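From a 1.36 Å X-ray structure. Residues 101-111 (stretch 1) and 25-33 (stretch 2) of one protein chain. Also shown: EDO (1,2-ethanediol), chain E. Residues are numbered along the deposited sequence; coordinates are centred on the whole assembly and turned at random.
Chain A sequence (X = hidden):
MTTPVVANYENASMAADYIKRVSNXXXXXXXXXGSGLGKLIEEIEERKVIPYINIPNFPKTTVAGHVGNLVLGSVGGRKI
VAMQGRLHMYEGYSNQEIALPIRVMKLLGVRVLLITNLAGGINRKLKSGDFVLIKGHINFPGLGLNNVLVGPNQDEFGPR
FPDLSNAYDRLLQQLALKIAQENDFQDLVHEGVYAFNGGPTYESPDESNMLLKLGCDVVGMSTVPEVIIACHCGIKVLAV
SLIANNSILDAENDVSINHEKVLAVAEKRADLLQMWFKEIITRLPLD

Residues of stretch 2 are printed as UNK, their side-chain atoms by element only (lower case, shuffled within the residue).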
ATOM      1  N   PRO A 101     -16.852 -15.505  -2.754  1.00 13.44           N
ATOM      2  CA  PRO A 101     -18.308 -15.337  -2.599  1.00 14.30           C
ATOM      3  C   PRO A 101     -18.955 -14.514  -3.696  1.00 13.93           C
ATOM      4  O   PRO A 101     -20.092 -14.814  -4.089  1.00 14.68           O
ATOM      5  CB  PRO A 101     -18.437 -14.672  -1.220  1.00 17.04           C
ATOM      6  CG  PRO A 101     -17.252 -15.180  -0.471  1.00 15.66           C
ATOM      7  CD  PRO A 101     -16.140 -15.163  -1.505  1.00 13.85           C
ATOM      8  N   ILE A 102     -18.277 -13.464  -4.181  1.00 15.29           N
ATOM      9  CA  ILE A 102     -18.851 -12.652  -5.251  1.00 15.70           C
ATOM     10  C   ILE A 102     -18.918 -13.450  -6.548  1.00 13.61           C
ATOM     11  O   ILE A 102     -19.894 -13.368  -7.304  1.00 14.84           O
ATOM     12  CB  ILE A 102     -18.037 -11.361  -5.445  1.00 15.17           C
ATOM     13  CG1 ILE A 102     -17.908 -10.574  -4.141  1.00 21.12           C
ATOM     14  CG2 ILE A 102     -18.682 -10.514  -6.534  1.00 13.85           C
ATOM     15  CD1 ILE A 102     -19.222 -10.263  -3.505  1.00 21.19           C
ATOM     16  N   ARG A 103     -17.871 -14.216  -6.833  1.00 13.49           N
ATOM     17  CA  ARG A 103     -17.895 -15.069  -8.016  1.00 13.12           C
ATOM     18  C   ARG A 103     -18.946 -16.167  -7.907  1.00 14.28           C
ATOM     19  O   ARG A 103     -19.544 -16.548  -8.921  1.00 13.80           O
ATOM     20  CB  ARG A 103     -16.495 -15.612  -8.265  1.00 14.04           C
ATOM     21  CG  ARG A 103     -15.593 -14.487  -8.724  1.00 13.10           C
ATOM     22  CD  ARG A 103     -14.140 -14.890  -8.937  1.00 13.58           C
ATOM     23  NE  ARG A 103     -13.440 -13.759  -9.545  1.00 13.66           N
ATOM     24  CZ  ARG A 103     -12.123 -13.637  -9.612  1.00 14.05           C
ATOM     25  NH1 ARG A 103     -11.337 -14.595  -9.128  1.00 16.59           N
ATOM     26  NH2 ARG A 103     -11.594 -12.548 -10.158  1.00 14.86           N
ATOM     27  N   VAL A 104     -19.198 -16.670  -6.695  1.00 13.69           N
ATOM     28  CA  VAL A 104     -20.319 -17.584  -6.495  1.00 14.68           C
ATOM     29  C   VAL A 104     -21.635 -16.885  -6.814  1.00 15.24           C
ATOM     30  O   VAL A 104     -22.497 -17.449  -7.495  1.00 16.99           O
ATOM     31  CB  VAL A 104     -20.284 -18.159  -5.068  1.00 14.81           C
ATOM     32  CG1 VAL A 104     -21.575 -18.909  -4.755  1.00 17.72           C
ATOM     33  CG2 VAL A 104     -19.069 -19.078  -4.921  1.00 15.18           C
ATOM     34  N   MET A 105     -21.811 -15.648  -6.337  1.00 15.46           N
ATOM     35  CA  MET A 105     -22.995 -14.886  -6.728  1.00 17.84           C
ATOM     36  C   MET A 105     -23.144 -14.841  -8.240  1.00 15.30           C
ATOM     37  O   MET A 105     -24.245 -15.032  -8.762  1.00 16.65           O
ATOM     38  CB  MET A 105     -22.927 -13.460  -6.190  1.00 15.94           C
ATOM     39  CG  MET A 105     -23.149 -13.347  -4.701  1.00 17.17           C
ATOM     40  SD  MET A 105     -23.222 -11.601  -4.275  1.00 19.71           S
ATOM     41  CE  MET A 105     -23.472 -11.695  -2.498  1.00 21.65           C
ATOM     42  N   LYS A 106     -22.045 -14.599  -8.962  1.00 15.38           N
ATOM     43  CA  LYS A 106     -22.125 -14.534 -10.417  1.00 14.77           C
ATOM     44  C   LYS A 106     -22.633 -15.850 -10.991  1.00 15.02           C
ATOM     45  O   LYS A 106     -23.537 -15.862 -11.833  1.00 17.14           O
ATOM     46  CB  LYS A 106     -20.758 -14.176 -11.007  1.00 14.46           C
ATOM     47  CG  LYS A 106     -20.718 -14.171 -12.550  1.00 15.43           C
ATOM     48  CD  LYS A 106     -21.435 -12.950 -13.133  1.00 16.50           C
ATOM     49  CE  LYS A 106     -21.643 -13.035 -14.636  1.00 20.11           C
ATOM     50  NZ  LYS A 106     -20.383 -13.086 -15.407  1.00 26.88           N
ATOM     51  N   LEU A 107     -22.070 -16.974 -10.529  1.00 17.56           N
ATOM     52  CA  LEU A 107     -22.499 -18.275 -11.031  1.00 18.95           C
ATOM     53  C   LEU A 107     -23.932 -18.599 -10.636  1.00 19.18           C
ATOM     54  O   LEU A 107     -24.599 -19.373 -11.331  1.00 21.11           O
ATOM     55  CB  LEU A 107     -21.559 -19.381 -10.553  1.00 15.16           C
ATOM     56  CG  LEU A 107     -20.121 -19.233 -11.067  1.00 14.84           C
ATOM     57  CD1 LEU A 107     -19.300 -20.441 -10.674  1.00 18.27           C
ATOM     58  CD2 LEU A 107     -20.084 -19.031 -12.568  1.00 16.68           C
ATOM     59  N   LEU A 108     -24.417 -18.038  -9.529  1.00 16.89           N
ATOM     60  CA  LEU A 108     -25.810 -18.240  -9.146  1.00 18.74           C
ATOM     61  C   LEU A 108     -26.776 -17.436  -9.997  1.00 19.31           C
ATOM     62  O   LEU A 108     -27.982 -17.715  -9.963  1.00 22.20           O
ATOM     63  CB  LEU A 108     -26.030 -17.885  -7.672  1.00 19.19           C
ATOM     64  CG  LEU A 108     -25.376 -18.798  -6.633  1.00 20.08           C
ATOM     65  CD1 LEU A 108     -25.498 -18.198  -5.238  1.00 21.39           C
ATOM     66  CD2 LEU A 108     -25.966 -20.207  -6.689  1.00 24.25           C
ATOM     67  N   GLY A 109     -26.285 -16.461 -10.754  1.00 23.38           N
ATOM     68  CA  GLY A 109     -27.115 -15.653 -11.620  1.00 21.76           C
ATOM     69  C   GLY A 109     -27.230 -14.189 -11.240  1.00 19.83           C
ATOM     70  O   GLY A 109     -28.019 -13.472 -11.870  1.00 22.42           O
ATOM     71  N   VAL A 110     -26.484 -13.724 -10.232  1.00 19.77           N
ATOM     72  CA  VAL A 110     -26.592 -12.337  -9.799  1.00 20.44           C
ATOM     73  C   VAL A 110     -26.143 -11.409 -10.915  1.00 18.03           C
ATOM     74  O   VAL A 110     -25.066 -11.586 -11.499  1.00 19.51           O
ATOM     75  CB  VAL A 110     -25.784 -12.111  -8.512  1.00 18.60           C
ATOM     76  CG1 VAL A 110     -25.596 -10.616  -8.238  1.00 19.00           C
ATOM     77  CG2 VAL A 110     -26.475 -12.800  -7.340  1.00 17.73           C
ATOM     78  N   ARG A 111     -26.982 -10.415 -11.223  1.00 20.53           N
ATOM     79  CA  ARG A 111     -26.641  -9.383 -12.190  1.00 20.59           C
ATOM     80  C   ARG A 111     -26.423  -8.014 -11.571  1.00 18.83           C
ATOM     81  O   ARG A 111     -25.765  -7.176 -12.196  1.00 19.19           O
ATOM     82  CB  ARG A 111     -27.738  -9.265 -13.258  1.00 27.17           C
ATOM     83  CG  ARG A 111     -27.834 -10.465 -14.185  1.00 33.37           C
ATOM     84  CD  ARG A 111     -28.808 -10.193 -15.324  1.00 50.05           C
ATOM     85  NE  ARG A 111     -30.177 -10.009 -14.850  1.00 51.53           N
ATOM     86  CZ  ARG A 111     -31.047 -11.001 -14.692  1.00 61.75           C
ATOM     87  NH1 ARG A 111     -30.689 -12.248 -14.968  1.00 66.54           N
ATOM     88  NH2 ARG A 111     -32.277 -10.749 -14.259  1.00 60.66           N
ATOM     89  N   UNK A  25     -33.302 -21.491  -4.774  1.00 36.92           N
ATOM     90  CA  UNK A  25     -33.508 -20.093  -5.141  1.00 36.53           C
ATOM     91  C   UNK A  25     -32.454 -19.711  -6.169  1.00 32.12           C
ATOM     92  O   UNK A  25     -31.259 -19.931  -5.949  1.00 33.56           O
ATOM     93  c   UNK A  25     -33.419 -19.166  -3.911  1.00 33.13           C
ATOM     94  c   UNK A  25     -33.394 -17.702  -4.340  1.00 32.30           C
ATOM     95  c   UNK A  25     -34.575 -19.434  -2.954  1.00 36.79           C
ATOM     96  N   UNK A  26     -32.896 -19.135  -7.286  1.00 31.05           N
ATOM     97  CA  UNK A  26     -31.987 -18.617  -8.303  1.00 29.99           C
ATOM     98  C   UNK A  26     -31.981 -17.098  -8.220  1.00 27.69           C
ATOM     99  O   UNK A  26     -32.875 -16.442  -8.774  1.00 29.31           O
ATOM    100  c   UNK A  26     -30.768 -20.976  -9.713  1.00 47.80           C
ATOM    101  c   UNK A  26     -32.416 -19.080  -9.698  1.00 35.78           C
ATOM    102  c   UNK A  26     -32.662 -20.963 -11.353  1.00 51.14           C
ATOM    103  c   UNK A  26     -32.222 -20.580  -9.949  1.00 46.78           C
ATOM    104  N   UNK A  27     -31.004 -16.492  -7.550  1.00 24.32           N
ATOM    105  CA  UNK A  27     -31.079 -15.054  -7.270  1.00 23.00           C
ATOM    106  C   UNK A  27     -30.642 -14.221  -8.465  1.00 25.81           C
ATOM    107  O   UNK A  27     -29.733 -14.593  -9.213  1.00 25.99           O
ATOM    108  c   UNK A  27     -29.791 -17.112  -6.986  1.00 24.24           C
ATOM    109  c   UNK A  27     -30.092 -14.881  -6.110  1.00 21.88           C
ATOM    110  c   UNK A  27     -29.051 -15.941  -6.379  1.00 22.19           C
ATOM    111  N   UNK A  28     -31.298 -13.070  -8.627  1.00 22.71           N
ATOM    112  CA  UNK A  28     -30.921 -12.076  -9.625  1.00 23.08           C
ATOM    113  C   UNK A  28     -30.136 -10.920  -9.026  1.00 23.48           C
ATOM    114  O   UNK A  28     -29.452 -10.196  -9.762  1.00 20.83           O
ATOM    115  c   UNK A  28     -32.175 -11.497 -10.303  1.00 27.22           C
ATOM    116  c   UNK A  28     -32.965 -12.537 -11.082  1.00 34.95           C
ATOM    117  o   UNK A  28     -34.205 -12.414 -11.129  1.00 39.27           O
ATOM    118  o   UNK A  28     -32.357 -13.468 -11.651  1.00 32.37           O
ATOM    119  N   UNK A  29     -30.226 -10.736  -7.713  1.00 20.56           N
ATOM    120  CA  UNK A  29     -29.667  -9.587  -7.018  1.00 19.56           C
ATOM    121  C   UNK A  29     -28.893 -10.094  -5.813  1.00 19.99           C
ATOM    122  O   UNK A  29     -29.339 -11.012  -5.117  1.00 20.89           O
ATOM    123  c   UNK A  29     -31.530  -8.082  -7.790  1.00 21.47           C
ATOM    124  c   UNK A  29     -30.279  -7.525  -5.709  1.00 20.90           C
ATOM    125  c   UNK A  29     -30.807  -8.644  -6.569  1.00 20.36           C
ATOM    126  c   UNK A  29     -32.971  -7.691  -7.511  1.00 28.20           C
ATOM    127  N   UNK A  30     -27.726  -9.508  -5.576  1.00 17.72           N
ATOM    128  CA  UNK A  30     -26.937  -9.791  -4.394  1.00 17.19           C
ATOM    129  C   UNK A  30     -26.916  -8.572  -3.495  1.00 16.81           C
ATOM    130  O   UNK A  30     -27.018  -7.436  -3.965  1.00 16.64           O
ATOM    131  N   UNK A  31     -26.815  -8.803  -2.188  1.00 16.94           N
ATOM    132  CA  UNK A  31     -26.734  -7.697  -1.235  1.00 16.79           C
ATOM    133  C   UNK A  31     -25.641  -7.966  -0.205  1.00 18.88           C
ATOM    134  O   UNK A  31     -25.470  -9.091   0.280  1.00 17.06           O
ATOM    135  c   UNK A  31     -29.856  -7.985   1.107  1.00 36.79           C
ATOM    136  c   UNK A  31     -28.580  -8.383   0.368  1.00 27.83           C
ATOM    137  c   UNK A  31     -28.087  -7.312  -0.584  1.00 22.16           C
ATOM    138  c   UNK A  31     -29.172  -7.052  -1.632  1.00 21.39           C
ATOM    139  N   UNK A  32     -24.896  -6.919   0.127  1.00 16.03           N
ATOM    140  CA  UNK A  32     -23.895  -6.950   1.185  1.00 16.08           C
ATOM    141  C   UNK A  32     -24.146  -5.706   2.019  1.00 16.28           C
ATOM    142  O   UNK A  32     -24.201  -4.596   1.480  1.00 17.84           O
ATOM    143  c   UNK A  32     -21.430  -6.832   1.714  1.00 20.18           C
ATOM    144  c   UNK A  32     -22.221  -8.223  -0.225  1.00 15.58           C
ATOM    145  c   UNK A  32     -22.465  -6.958   0.610  1.00 15.48           C
ATOM    146  c   UNK A  32     -20.899  -8.220  -0.991  1.00 18.69           C
ATOM    147  N   UNK A  33     -24.356  -5.886   3.314  1.00 21.22           N
ATOM    148  CA  UNK A  33     -24.864  -4.817   4.162  1.00 19.75           C
ATOM    149  C   UNK A  33     -23.801  -4.370   5.153  1.00 22.22           C
ATOM    150  O   UNK A  33     -23.017  -5.186   5.658  1.00 23.91           O
ATOM    151  s   UNK A  33     -27.437  -5.833   3.842  1.00 29.95           S
ATOM    152  c   UNK A  33     -26.107  -5.278   4.922  1.00 23.10           C
TER
HETATM  153  C1  EDO E 304     -18.520 -16.460 -15.101  1.00 27.57           C
HETATM  154  O1  EDO E 304     -18.338 -15.055 -15.329  1.00 29.98           O
HETATM  155  C2  EDO E 304     -19.571 -17.024 -16.048  1.00 32.50           C
HETATM  156  O2  EDO E 304     -20.888 -16.666 -15.604  1.00 34.81           O
HETATM  157  O   HOH W   1     -30.379 -16.725 -11.116  1.00 39.08           O
HETATM  158  O   HOH W   2     -30.162 -13.979 -13.322  1.00 34.76           O

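Position 25 carries three side-chain carbons, one bonded to the other two, and so branches at CB; it lies beyond reach of stretch 1. This is Val 25. Position 26 has four carbons forked at the second, with chi1 at -70°, the pattern of Leu 26; its CD2 comes 4.3 Å from Leu 108 O.

At position 27 three carbons close a ring onto the backbone N, which identifies Pro 27. Its CG packs 3.8 Å from Leu 108 CB and its CD lies 3.5 Å from Leu 108 O. Having no N-H, it offers that carbonyl no backbone donor; water 1 instead donates to both Leu 108 O (2.8 Å) and Pro 27 O (2.9 Å).

Position 28 shows two carbons, the second bearing two oxygens. An acid this short is Asp 28. Its CA-to-CB bond points away overall, yet OD1 lies 3.8 Å from Arg 111 NH2, a long salt bridge. The oxygen sits well out of the guanidinium plane and no N-H points at it, so the attraction is one of charge alone. Water 2 donates to Asp 28 OD1 (2.8 Å) and to Gly 109 O (2.6 Å).

Position 29 has four carbons forked at the first, one arm two carbons long, and points away from stretch 1: Ile 29. Position 30 has no side-chain atom and is Gly 30. Met 105 SD lies 4.1 Å from Gly 30 CA, and an ideal CB on Gly 30 would fall 2.7 Å from Met 105 SD, a clash.

Position 31 repeats the four-carbon fork at the first carbon, points away and has chi1 at 69° (p): Ile 31. Position 32 has the same branching but points toward the helix, and is Ile 32; its CD1 meets Ile 102 CD1 at 3.6 Å. Position 33, one carbon then one sulfur, is Cys 33, out of reach.

The contact combines apolar packing with a backbone anchor. Helix 101-108 and strand 29-32 run nearly antiparallel (159°), and Met 105 occupies the space left by the bare Gly 30. A Schellman motif ends the helix: Gly 109, at positive phi, bonds through N to Lys 106 O (3.0 Å) and weakly to Met 105 O (3.2 Å), while Val 110 N bonds to Met 105 O (3.0 Å). Just beyond this turn, Arg 111 N donates to Asp 28 O at 2.9 Å and 173°, the only direct hydrogen bond between the stretches.

Stretch 2, residues 25-33: VLPDIGIIC
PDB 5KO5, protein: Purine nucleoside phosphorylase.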